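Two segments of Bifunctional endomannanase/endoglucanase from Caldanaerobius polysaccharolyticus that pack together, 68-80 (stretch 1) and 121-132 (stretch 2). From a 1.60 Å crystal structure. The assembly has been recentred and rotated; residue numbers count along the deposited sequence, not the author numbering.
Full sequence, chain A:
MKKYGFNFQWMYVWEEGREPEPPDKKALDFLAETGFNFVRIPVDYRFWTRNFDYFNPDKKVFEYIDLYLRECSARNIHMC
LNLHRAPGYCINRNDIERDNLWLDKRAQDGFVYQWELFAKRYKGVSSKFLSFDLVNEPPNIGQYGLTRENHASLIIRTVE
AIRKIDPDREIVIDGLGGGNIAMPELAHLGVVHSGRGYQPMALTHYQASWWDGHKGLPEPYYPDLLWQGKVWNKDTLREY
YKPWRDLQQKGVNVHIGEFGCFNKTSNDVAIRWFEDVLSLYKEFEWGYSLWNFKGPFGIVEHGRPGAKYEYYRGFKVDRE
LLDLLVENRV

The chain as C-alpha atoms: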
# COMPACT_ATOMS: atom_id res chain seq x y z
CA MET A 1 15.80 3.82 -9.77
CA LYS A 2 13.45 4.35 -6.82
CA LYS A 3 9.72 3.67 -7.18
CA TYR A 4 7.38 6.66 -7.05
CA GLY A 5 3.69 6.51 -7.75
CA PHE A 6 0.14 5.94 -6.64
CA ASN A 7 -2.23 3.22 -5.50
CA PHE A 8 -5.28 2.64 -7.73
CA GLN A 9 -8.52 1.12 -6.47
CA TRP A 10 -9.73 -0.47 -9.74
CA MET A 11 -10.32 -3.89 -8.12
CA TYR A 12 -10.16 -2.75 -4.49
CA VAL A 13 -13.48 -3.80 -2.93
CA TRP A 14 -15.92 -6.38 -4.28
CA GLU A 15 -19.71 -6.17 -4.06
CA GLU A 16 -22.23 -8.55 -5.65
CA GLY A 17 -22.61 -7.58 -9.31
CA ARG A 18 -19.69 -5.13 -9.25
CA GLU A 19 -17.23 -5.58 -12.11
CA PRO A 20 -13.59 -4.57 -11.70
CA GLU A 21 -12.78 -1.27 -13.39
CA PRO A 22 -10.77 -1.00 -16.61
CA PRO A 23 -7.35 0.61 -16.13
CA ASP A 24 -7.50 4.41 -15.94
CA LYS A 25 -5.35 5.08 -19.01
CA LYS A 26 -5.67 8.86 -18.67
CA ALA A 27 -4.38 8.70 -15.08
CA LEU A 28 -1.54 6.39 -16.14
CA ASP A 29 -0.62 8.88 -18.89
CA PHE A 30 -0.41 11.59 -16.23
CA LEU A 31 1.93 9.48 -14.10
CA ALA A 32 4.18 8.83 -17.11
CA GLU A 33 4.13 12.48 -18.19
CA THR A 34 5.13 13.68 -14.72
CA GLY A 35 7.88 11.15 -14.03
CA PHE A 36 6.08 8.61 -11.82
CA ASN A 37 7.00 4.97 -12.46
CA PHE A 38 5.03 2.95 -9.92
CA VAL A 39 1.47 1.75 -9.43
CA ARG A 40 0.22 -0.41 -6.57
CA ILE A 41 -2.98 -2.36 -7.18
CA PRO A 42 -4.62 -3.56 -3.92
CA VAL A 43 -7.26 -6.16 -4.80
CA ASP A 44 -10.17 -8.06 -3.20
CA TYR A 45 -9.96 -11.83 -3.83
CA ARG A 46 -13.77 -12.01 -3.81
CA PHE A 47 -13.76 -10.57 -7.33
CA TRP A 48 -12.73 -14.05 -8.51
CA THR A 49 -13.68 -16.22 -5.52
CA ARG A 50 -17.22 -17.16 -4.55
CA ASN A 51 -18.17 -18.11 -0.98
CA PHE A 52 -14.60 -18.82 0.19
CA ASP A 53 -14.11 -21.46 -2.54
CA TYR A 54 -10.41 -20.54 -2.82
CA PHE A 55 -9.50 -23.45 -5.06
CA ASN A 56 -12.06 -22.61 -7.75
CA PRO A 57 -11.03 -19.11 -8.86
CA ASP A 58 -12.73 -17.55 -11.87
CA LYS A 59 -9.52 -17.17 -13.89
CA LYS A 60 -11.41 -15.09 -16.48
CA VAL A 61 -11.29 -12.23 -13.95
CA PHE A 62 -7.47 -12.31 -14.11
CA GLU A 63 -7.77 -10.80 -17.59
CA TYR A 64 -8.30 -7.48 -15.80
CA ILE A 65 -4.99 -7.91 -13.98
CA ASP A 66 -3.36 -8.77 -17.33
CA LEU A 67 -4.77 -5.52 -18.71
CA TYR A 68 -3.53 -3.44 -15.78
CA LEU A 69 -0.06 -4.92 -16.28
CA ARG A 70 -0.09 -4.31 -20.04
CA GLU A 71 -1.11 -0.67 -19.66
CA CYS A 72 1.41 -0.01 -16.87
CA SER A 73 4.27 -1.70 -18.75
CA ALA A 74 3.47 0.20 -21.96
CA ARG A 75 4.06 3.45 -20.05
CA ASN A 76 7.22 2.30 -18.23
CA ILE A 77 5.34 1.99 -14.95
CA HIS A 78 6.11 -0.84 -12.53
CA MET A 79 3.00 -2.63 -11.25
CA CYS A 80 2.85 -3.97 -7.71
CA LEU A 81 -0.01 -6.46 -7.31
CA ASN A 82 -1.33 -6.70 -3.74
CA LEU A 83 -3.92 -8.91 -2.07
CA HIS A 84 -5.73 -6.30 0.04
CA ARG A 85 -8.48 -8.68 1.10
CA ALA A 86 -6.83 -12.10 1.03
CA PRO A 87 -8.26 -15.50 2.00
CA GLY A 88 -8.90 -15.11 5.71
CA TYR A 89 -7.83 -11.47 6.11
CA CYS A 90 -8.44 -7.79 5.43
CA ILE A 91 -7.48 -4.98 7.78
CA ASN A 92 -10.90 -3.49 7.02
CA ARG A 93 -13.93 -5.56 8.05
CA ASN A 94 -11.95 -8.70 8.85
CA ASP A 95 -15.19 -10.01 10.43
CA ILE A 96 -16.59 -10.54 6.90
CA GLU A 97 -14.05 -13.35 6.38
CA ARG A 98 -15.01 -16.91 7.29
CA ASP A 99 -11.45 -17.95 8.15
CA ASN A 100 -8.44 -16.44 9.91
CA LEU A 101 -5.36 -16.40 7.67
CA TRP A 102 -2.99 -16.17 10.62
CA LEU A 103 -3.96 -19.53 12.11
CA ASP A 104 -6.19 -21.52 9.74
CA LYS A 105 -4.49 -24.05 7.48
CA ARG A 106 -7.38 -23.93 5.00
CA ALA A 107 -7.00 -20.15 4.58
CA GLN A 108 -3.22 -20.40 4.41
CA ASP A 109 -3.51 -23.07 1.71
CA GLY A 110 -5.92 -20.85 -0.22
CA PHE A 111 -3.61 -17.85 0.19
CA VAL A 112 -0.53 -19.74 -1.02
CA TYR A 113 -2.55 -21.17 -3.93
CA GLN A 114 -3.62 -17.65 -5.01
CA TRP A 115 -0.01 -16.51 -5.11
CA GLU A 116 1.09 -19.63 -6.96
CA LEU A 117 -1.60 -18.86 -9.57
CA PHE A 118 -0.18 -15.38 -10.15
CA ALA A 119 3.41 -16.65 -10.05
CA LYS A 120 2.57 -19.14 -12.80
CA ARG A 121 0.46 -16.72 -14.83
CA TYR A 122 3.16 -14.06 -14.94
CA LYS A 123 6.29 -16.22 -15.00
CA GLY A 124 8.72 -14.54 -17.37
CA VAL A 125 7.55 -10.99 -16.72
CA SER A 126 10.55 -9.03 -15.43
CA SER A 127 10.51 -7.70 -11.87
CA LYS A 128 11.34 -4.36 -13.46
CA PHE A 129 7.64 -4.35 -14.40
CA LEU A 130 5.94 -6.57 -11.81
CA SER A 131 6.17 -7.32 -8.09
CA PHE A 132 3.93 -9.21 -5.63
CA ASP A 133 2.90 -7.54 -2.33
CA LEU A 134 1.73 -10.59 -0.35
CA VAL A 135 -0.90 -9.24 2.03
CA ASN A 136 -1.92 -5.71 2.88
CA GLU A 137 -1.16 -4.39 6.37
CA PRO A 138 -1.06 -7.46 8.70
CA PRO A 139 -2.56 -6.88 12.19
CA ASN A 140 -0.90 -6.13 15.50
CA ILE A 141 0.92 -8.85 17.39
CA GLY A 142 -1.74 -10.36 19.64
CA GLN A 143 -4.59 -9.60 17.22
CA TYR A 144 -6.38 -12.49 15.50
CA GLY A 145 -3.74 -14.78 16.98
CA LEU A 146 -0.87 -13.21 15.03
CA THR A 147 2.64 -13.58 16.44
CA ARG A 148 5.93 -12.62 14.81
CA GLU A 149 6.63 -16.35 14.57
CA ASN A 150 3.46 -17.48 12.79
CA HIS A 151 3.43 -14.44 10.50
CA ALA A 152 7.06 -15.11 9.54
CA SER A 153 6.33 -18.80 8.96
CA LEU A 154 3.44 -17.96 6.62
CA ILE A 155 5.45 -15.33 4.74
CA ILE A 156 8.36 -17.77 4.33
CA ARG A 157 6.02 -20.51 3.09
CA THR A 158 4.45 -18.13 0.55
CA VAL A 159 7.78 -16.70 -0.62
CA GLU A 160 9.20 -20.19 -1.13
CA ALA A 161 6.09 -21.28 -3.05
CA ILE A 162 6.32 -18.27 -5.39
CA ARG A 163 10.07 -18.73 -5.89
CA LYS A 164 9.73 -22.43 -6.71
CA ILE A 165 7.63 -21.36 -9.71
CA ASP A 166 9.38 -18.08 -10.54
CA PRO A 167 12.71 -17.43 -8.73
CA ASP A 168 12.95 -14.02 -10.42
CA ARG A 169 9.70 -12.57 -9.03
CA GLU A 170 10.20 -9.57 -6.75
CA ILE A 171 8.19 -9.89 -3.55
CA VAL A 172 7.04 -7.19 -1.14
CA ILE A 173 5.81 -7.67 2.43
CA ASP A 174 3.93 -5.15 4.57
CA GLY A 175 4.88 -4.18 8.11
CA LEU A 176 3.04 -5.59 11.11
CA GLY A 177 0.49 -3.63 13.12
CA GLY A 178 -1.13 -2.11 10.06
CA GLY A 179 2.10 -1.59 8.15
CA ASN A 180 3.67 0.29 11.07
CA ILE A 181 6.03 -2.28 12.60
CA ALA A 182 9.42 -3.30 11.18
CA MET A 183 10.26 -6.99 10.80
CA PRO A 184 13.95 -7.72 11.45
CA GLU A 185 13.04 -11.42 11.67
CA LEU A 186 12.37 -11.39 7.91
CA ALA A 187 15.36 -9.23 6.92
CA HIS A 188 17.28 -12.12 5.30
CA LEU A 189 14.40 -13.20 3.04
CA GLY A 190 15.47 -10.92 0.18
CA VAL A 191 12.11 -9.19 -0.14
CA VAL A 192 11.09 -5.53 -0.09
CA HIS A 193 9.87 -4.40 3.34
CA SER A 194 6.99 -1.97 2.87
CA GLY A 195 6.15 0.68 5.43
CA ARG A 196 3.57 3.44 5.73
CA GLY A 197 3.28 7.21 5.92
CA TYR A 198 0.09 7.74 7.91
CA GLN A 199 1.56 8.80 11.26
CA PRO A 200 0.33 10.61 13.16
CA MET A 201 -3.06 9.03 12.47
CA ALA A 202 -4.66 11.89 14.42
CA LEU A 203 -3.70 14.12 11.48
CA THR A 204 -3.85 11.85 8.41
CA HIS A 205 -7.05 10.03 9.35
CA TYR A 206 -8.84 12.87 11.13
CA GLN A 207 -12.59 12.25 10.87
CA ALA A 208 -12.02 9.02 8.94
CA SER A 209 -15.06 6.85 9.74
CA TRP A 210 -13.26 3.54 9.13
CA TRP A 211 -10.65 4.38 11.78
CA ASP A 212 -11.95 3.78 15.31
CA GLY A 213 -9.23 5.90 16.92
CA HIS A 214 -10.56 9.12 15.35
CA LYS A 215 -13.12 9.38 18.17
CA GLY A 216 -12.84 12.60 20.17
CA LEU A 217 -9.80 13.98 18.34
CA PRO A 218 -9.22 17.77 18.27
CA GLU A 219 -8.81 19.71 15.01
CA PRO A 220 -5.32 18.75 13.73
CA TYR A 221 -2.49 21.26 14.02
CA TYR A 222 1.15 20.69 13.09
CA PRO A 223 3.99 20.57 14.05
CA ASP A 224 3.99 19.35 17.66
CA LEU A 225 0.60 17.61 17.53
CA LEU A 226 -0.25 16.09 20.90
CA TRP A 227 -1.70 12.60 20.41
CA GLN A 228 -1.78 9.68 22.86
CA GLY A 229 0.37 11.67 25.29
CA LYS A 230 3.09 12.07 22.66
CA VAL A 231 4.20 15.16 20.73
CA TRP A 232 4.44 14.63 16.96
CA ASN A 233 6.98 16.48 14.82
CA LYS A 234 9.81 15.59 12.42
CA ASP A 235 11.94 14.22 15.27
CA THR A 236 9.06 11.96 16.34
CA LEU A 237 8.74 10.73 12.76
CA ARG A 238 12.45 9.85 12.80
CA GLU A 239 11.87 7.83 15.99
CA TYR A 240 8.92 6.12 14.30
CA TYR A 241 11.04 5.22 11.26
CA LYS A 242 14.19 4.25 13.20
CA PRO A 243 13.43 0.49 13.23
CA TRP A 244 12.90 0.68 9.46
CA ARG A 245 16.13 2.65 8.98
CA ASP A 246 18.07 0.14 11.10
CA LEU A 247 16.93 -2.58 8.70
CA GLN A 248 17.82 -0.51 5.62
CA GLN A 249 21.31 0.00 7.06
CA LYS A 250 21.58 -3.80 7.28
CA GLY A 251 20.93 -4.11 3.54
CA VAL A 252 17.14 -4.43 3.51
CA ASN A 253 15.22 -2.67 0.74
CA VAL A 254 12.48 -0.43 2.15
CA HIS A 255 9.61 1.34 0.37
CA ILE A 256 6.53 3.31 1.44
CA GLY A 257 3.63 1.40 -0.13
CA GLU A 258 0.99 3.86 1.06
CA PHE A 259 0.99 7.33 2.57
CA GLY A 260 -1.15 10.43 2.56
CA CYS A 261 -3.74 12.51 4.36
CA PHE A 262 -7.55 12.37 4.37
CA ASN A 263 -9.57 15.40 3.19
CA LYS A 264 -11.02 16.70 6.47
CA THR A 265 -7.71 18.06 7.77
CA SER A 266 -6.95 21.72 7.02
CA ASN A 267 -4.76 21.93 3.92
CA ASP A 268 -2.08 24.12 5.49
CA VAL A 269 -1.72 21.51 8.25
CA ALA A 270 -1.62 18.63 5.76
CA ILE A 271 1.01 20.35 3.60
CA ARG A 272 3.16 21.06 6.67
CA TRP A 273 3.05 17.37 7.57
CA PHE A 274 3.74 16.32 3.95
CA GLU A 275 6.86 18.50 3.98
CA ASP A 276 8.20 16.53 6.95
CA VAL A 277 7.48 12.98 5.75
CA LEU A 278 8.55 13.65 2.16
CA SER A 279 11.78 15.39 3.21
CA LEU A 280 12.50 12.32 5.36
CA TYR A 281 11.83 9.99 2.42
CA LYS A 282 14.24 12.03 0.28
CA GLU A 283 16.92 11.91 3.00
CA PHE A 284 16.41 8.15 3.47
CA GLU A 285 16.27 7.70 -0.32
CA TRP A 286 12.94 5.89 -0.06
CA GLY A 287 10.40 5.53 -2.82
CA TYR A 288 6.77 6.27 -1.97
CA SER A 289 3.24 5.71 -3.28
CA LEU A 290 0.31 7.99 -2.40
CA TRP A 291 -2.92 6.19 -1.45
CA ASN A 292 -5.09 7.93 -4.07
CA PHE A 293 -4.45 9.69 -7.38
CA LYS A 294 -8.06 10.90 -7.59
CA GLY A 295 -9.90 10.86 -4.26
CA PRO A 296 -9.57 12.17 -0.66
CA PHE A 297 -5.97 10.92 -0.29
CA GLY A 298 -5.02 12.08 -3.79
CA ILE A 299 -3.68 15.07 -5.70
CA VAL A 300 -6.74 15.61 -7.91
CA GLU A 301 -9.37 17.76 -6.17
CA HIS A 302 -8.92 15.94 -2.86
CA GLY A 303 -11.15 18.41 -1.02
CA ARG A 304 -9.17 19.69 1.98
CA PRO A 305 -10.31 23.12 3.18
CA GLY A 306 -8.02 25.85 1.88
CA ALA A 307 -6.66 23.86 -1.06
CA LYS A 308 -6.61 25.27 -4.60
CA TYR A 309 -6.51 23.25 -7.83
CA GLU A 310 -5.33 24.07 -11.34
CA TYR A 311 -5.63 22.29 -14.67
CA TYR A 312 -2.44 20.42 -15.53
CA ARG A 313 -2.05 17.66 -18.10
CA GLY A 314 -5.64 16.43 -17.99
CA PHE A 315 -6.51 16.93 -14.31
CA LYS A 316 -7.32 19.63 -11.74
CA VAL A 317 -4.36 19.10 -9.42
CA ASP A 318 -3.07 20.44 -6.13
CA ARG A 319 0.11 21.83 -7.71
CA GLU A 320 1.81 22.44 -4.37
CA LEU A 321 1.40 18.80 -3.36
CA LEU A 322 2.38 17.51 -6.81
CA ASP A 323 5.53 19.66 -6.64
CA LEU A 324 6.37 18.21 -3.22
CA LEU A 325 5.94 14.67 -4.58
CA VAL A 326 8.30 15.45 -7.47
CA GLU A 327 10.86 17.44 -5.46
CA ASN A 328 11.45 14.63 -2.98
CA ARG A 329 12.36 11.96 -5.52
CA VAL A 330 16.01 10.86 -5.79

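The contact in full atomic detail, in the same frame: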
# COMPACT_ATOMS: atom_id res chain seq x y z
N TYR A 68 -4.19 -4.45 -16.61
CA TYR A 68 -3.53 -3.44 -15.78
C TYR A 68 -2.03 -3.50 -16.03
O TYR A 68 -1.37 -2.47 -16.20
CB TYR A 68 -3.79 -3.70 -14.29
CG TYR A 68 -5.24 -3.67 -13.83
CD1 TYR A 68 -6.24 -3.06 -14.60
CD2 TYR A 68 -5.61 -4.27 -12.63
CE1 TYR A 68 -7.57 -3.05 -14.17
CE2 TYR A 68 -6.93 -4.27 -12.19
CZ TYR A 68 -7.90 -3.67 -12.96
OH TYR A 68 -9.20 -3.67 -12.51
N LEU A 69 -1.49 -4.71 -16.06
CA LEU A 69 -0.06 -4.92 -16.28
C LEU A 69 0.38 -4.40 -17.65
O LEU A 69 1.38 -3.70 -17.77
CB LEU A 69 0.30 -6.41 -16.16
CG LEU A 69 1.74 -6.81 -16.48
CD1 LEU A 69 2.71 -6.12 -15.52
CD2 LEU A 69 1.90 -8.32 -16.41
N ARG A 70 -0.40 -4.74 -18.68
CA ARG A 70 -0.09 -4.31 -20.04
C ARG A 70 -0.06 -2.79 -20.15
O ARG A 70 0.87 -2.23 -20.74
CB ARG A 70 -1.11 -4.88 -21.03
CG ARG A 70 -0.94 -4.36 -22.45
CD ARG A 70 -1.71 -5.21 -23.45
NE ARG A 70 -1.12 -6.54 -23.60
CZ ARG A 70 0.04 -6.78 -24.20
NH1 ARG A 70 0.75 -5.79 -24.72
NH2 ARG A 70 0.49 -8.03 -24.29
N GLU A 71 -1.06 -2.12 -19.59
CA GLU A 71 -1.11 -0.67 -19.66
C GLU A 71 -0.02 0.01 -18.83
O GLU A 71 0.52 1.04 -19.24
CB GLU A 71 -2.50 -0.16 -19.28
CG GLU A 71 -3.62 -0.66 -20.21
CD GLU A 71 -3.47 -0.24 -21.67
OE1 GLU A 71 -2.70 0.70 -21.97
OE2 GLU A 71 -4.13 -0.85 -22.53
N CYS A 72 0.34 -0.58 -17.70
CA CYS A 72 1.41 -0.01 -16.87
C CYS A 72 2.75 -0.19 -17.59
O CYS A 72 3.51 0.77 -17.73
CB CYS A 72 1.46 -0.69 -15.50
SG CYS A 72 0.16 -0.15 -14.35
N SER A 73 3.02 -1.40 -18.05
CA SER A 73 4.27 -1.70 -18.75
C SER A 73 4.47 -0.85 -20.00
O SER A 73 5.59 -0.40 -20.27
CB SER A 73 4.34 -3.19 -19.11
OG SER A 73 4.53 -3.98 -17.96
N ALA A 74 3.40 -0.60 -20.74
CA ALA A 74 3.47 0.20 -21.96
C ALA A 74 3.95 1.62 -21.68
O ALA A 74 4.57 2.26 -22.54
CB ALA A 74 2.12 0.23 -22.65
N ARG A 75 3.69 2.10 -20.47
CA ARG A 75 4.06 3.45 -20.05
C ARG A 75 5.26 3.49 -19.10
O ARG A 75 5.47 4.48 -18.39
CB ARG A 75 2.86 4.13 -19.40
CG ARG A 75 1.68 4.30 -20.34
CD ARG A 75 0.41 4.63 -19.58
NE ARG A 75 -0.70 4.89 -20.49
CZ ARG A 75 -1.38 3.95 -21.14
NH1 ARG A 75 -1.07 2.67 -20.99
NH2 ARG A 75 -2.34 4.30 -21.99
N ASN A 76 6.04 2.41 -19.09
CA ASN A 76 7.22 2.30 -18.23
C ASN A 76 6.90 2.50 -16.75
O ASN A 76 7.63 3.16 -16.02
CB ASN A 76 8.31 3.28 -18.68
CG ASN A 76 9.00 2.85 -19.97
OD1 ASN A 76 8.97 1.67 -20.34
ND2 ASN A 76 9.64 3.79 -20.65
N ILE A 77 5.78 1.92 -16.34
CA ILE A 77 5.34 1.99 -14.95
C ILE A 77 5.36 0.59 -14.37
O ILE A 77 4.84 -0.35 -14.98
CB ILE A 77 3.89 2.55 -14.86
CG1 ILE A 77 3.88 4.03 -15.28
CG2 ILE A 77 3.34 2.39 -13.45
CD1 ILE A 77 2.49 4.62 -15.41
N HIS A 78 6.03 0.44 -13.23
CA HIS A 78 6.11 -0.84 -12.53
C HIS A 78 4.78 -1.08 -11.82
O HIS A 78 4.24 -0.16 -11.19
CB HIS A 78 7.23 -0.80 -11.49
CG HIS A 78 7.26 -2.00 -10.58
ND1 HIS A 78 8.08 -3.08 -10.81
CD2 HIS A 78 6.56 -2.28 -9.46
CE1 HIS A 78 7.87 -3.99 -9.87
NE2 HIS A 78 6.96 -3.53 -9.03
N MET A 79 4.26 -2.30 -11.91
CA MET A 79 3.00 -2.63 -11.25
C MET A 79 3.23 -3.56 -10.07
O MET A 79 3.87 -4.61 -10.21
CB MET A 79 2.02 -3.28 -12.22
CG MET A 79 0.64 -3.53 -11.60
SD MET A 79 -0.55 -4.26 -12.73
CE MET A 79 -0.72 -5.90 -12.03
N CYS A 80 2.73 -3.16 -8.91
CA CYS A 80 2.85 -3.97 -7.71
C CYS A 80 1.46 -4.50 -7.37
O CYS A 80 0.58 -3.74 -6.96
CB CYS A 80 3.40 -3.14 -6.56
SG CYS A 80 3.53 -4.07 -5.01
N ARG A 121 1.03 -17.54 -13.77
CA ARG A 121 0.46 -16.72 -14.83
C ARG A 121 1.44 -15.70 -15.39
O ARG A 121 1.51 -15.50 -16.60
CB ARG A 121 -0.80 -16.01 -14.33
CG ARG A 121 -1.63 -15.40 -15.45
CD ARG A 121 -2.88 -14.74 -14.91
NE ARG A 121 -3.73 -14.23 -15.98
CZ ARG A 121 -4.71 -14.92 -16.55
NH1 ARG A 121 -4.97 -16.16 -16.15
NH2 ARG A 121 -5.44 -14.37 -17.51
N TYR A 122 2.22 -15.09 -14.51
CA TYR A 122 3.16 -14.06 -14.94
C TYR A 122 4.62 -14.46 -14.98
O TYR A 122 5.50 -13.60 -15.08
CB TYR A 122 2.95 -12.80 -14.08
CG TYR A 122 1.53 -12.29 -14.14
CD1 TYR A 122 0.95 -11.91 -15.35
CD2 TYR A 122 0.73 -12.26 -12.99
CE1 TYR A 122 -0.38 -11.50 -15.41
CE2 TYR A 122 -0.60 -11.85 -13.04
CZ TYR A 122 -1.14 -11.48 -14.26
OH TYR A 122 -2.47 -11.10 -14.33
N LYS A 123 4.90 -15.76 -14.94
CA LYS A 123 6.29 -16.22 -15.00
C LYS A 123 6.91 -15.72 -16.30
O LYS A 123 6.34 -15.90 -17.37
CB LYS A 123 6.37 -17.75 -14.95
CG LYS A 123 7.81 -18.25 -14.95
CD LYS A 123 7.89 -19.76 -14.90
CE LYS A 123 9.33 -20.22 -14.96
NZ LYS A 123 9.44 -21.70 -14.91
N GLY A 124 8.06 -15.07 -16.18
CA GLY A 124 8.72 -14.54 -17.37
C GLY A 124 8.67 -13.03 -17.41
O GLY A 124 9.52 -12.40 -18.04
N VAL A 125 7.66 -12.45 -16.76
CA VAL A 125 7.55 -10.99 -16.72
C VAL A 125 8.60 -10.48 -15.74
O VAL A 125 8.66 -10.90 -14.58
CB VAL A 125 6.14 -10.52 -16.29
CG1 VAL A 125 6.11 -9.00 -16.17
CG2 VAL A 125 5.10 -10.99 -17.30
N SER A 126 9.46 -9.60 -16.23
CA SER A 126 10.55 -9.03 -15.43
C SER A 126 10.06 -8.30 -14.18
O SER A 126 9.00 -7.67 -14.20
CB SER A 126 11.38 -8.07 -16.27
OG SER A 126 12.37 -7.44 -15.49
N SER A 127 10.85 -8.39 -13.11
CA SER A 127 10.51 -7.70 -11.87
C SER A 127 10.63 -6.20 -12.04
O SER A 127 10.21 -5.43 -11.19
CB SER A 127 11.39 -8.20 -10.73
OG SER A 127 11.00 -9.51 -10.36
N LYS A 128 11.22 -5.78 -13.16
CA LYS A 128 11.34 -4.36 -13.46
C LYS A 128 9.91 -3.83 -13.64
O LYS A 128 9.60 -2.70 -13.27
CB LYS A 128 12.14 -4.17 -14.75
CG LYS A 128 12.26 -2.73 -15.22
CD LYS A 128 13.21 -2.64 -16.40
CE LYS A 128 13.29 -1.23 -16.94
NZ LYS A 128 14.34 -1.11 -18.00
N PHE A 129 9.03 -4.70 -14.13
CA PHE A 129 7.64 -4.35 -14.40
C PHE A 129 6.59 -4.92 -13.46
O PHE A 129 5.46 -4.42 -13.43
CB PHE A 129 7.29 -4.73 -15.84
CG PHE A 129 8.01 -3.92 -16.87
CD1 PHE A 129 7.54 -2.67 -17.23
CD2 PHE A 129 9.16 -4.41 -17.48
CE1 PHE A 129 8.21 -1.90 -18.19
CE2 PHE A 129 9.84 -3.65 -18.44
CZ PHE A 129 9.36 -2.40 -18.79
N LEU A 130 6.93 -5.95 -12.69
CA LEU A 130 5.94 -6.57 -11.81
C LEU A 130 6.48 -7.14 -10.51
O LEU A 130 7.47 -7.86 -10.50
CB LEU A 130 5.20 -7.68 -12.57
CG LEU A 130 4.17 -8.54 -11.83
CD1 LEU A 130 2.96 -7.71 -11.44
CD2 LEU A 130 3.75 -9.69 -12.74
N SER A 131 5.81 -6.80 -9.41
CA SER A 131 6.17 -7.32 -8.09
C SER A 131 4.89 -7.77 -7.37
O SER A 131 3.79 -7.34 -7.73
CB SER A 131 6.91 -6.27 -7.25
OG SER A 131 6.13 -5.11 -7.02
N PHE A 132 5.05 -8.67 -6.40
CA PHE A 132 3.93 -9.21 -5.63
C PHE A 132 4.01 -8.76 -4.17
O PHE A 132 4.98 -9.08 -3.49
CB PHE A 132 3.97 -10.74 -5.64
CG PHE A 132 3.70 -11.38 -6.98
CD1 PHE A 132 3.21 -10.65 -8.06
CD2 PHE A 132 3.92 -12.75 -7.15
CE1 PHE A 132 2.94 -11.27 -9.28
CE2 PHE A 132 3.66 -13.38 -8.37
CZ PHE A 132 3.17 -12.63 -9.44
O HOH W 1 4.11 -2.95 -15.49

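When two parallel strands lie side by side, the backbone fixes their register, but the shape of the contact is set by what enters the hollows at their ends and on their two faces. The pairing of residues 68-80 with 121-132 in this endomannanase/endoglucanase illustrates the principle on a small scale, with 589 Å² buried over both sides.

The strands 78-80 and 130-132 run at 16° to one another. Met79 is the residue that reaches across to stretch 2 with both its backbone polar atoms: its N donates to Phe129 O at 2.9 Å, and its O accepts from Ser131 N at 3.0 Å. This is the usual parallel pattern, in which one residue bonds to the two that flank its partner, here Leu130. Leu130 CA also lies 3.3 Å from Met79 O, a CA-H...O contact between the two strands.

Alternation then sends side chains to the two faces. Met79 and Leu130 share one face, where Met79 CE comes within 4.1 Å of Leu130 CD1. On this side the helix adds its own projection, Leu69, whose CA-to-CB bond points toward stretch 2. Its two methyl groups occupy different parts of the hollow. Leu69 CD2 lies 3.9 Å from Tyr122 CD1 and 4.3 Å from Val125 CG2, whereas Leu69 CD1 lies 4.2 Å from Leu130 CB and 3.8 Å from Phe129 O. The type II turn from Tyr122 to Val125, closed by the bond from Val125 N to Tyr122 O at 3.0 Å, places two walls of this pocket at its first and last positions. Gly124 within it has phi/psi of 110/-27, at which a CB would be jammed against the preceding carbonyl oxygen.

Cys80 and Ser131 share the other face, with Cys80 CB 3.4 Å from Ser131 OG. The larger bump near it is the His78 ring. Although its CA-to-CB bond points sideways, the t rotamer at chi1 brings the ring end into a polar notch of stretch 2. His78 ND1 donates to Lys128 O at 2.9 Å, and His78 NE2 is hydrogen-bonded to Ser131 OG at 2.7 Å, so both ring nitrogens are engaged. Ser127 O sits near the ring plane, 3.0 Å from His78 CE1, while Phe129 O lies over one face. The imidazole thus fits edge-first among oxygens, held by bonds at two points of its rim.

Phe129 gives up the most area of any residue here, 115 Å², even though its CA-to-CB bond points away overall. With chi1 at -67°, its ring sits against the end of the helix and the loop after it: Ile77 O and Asn76 OD1 lie at the ring edge, and Ser73 OG, from the helix, is 3.4 Å from Phe129 CD1. The remaining gap is filled by a water, which accepts from Ser73 OG at 2.7 Å and donates to Ile77 O at 2.7 Å and to Phe129 O at 2.9 Å. Where no side chain completes the fit, a single solvent molecule joins the helix, the loop and the second stretch.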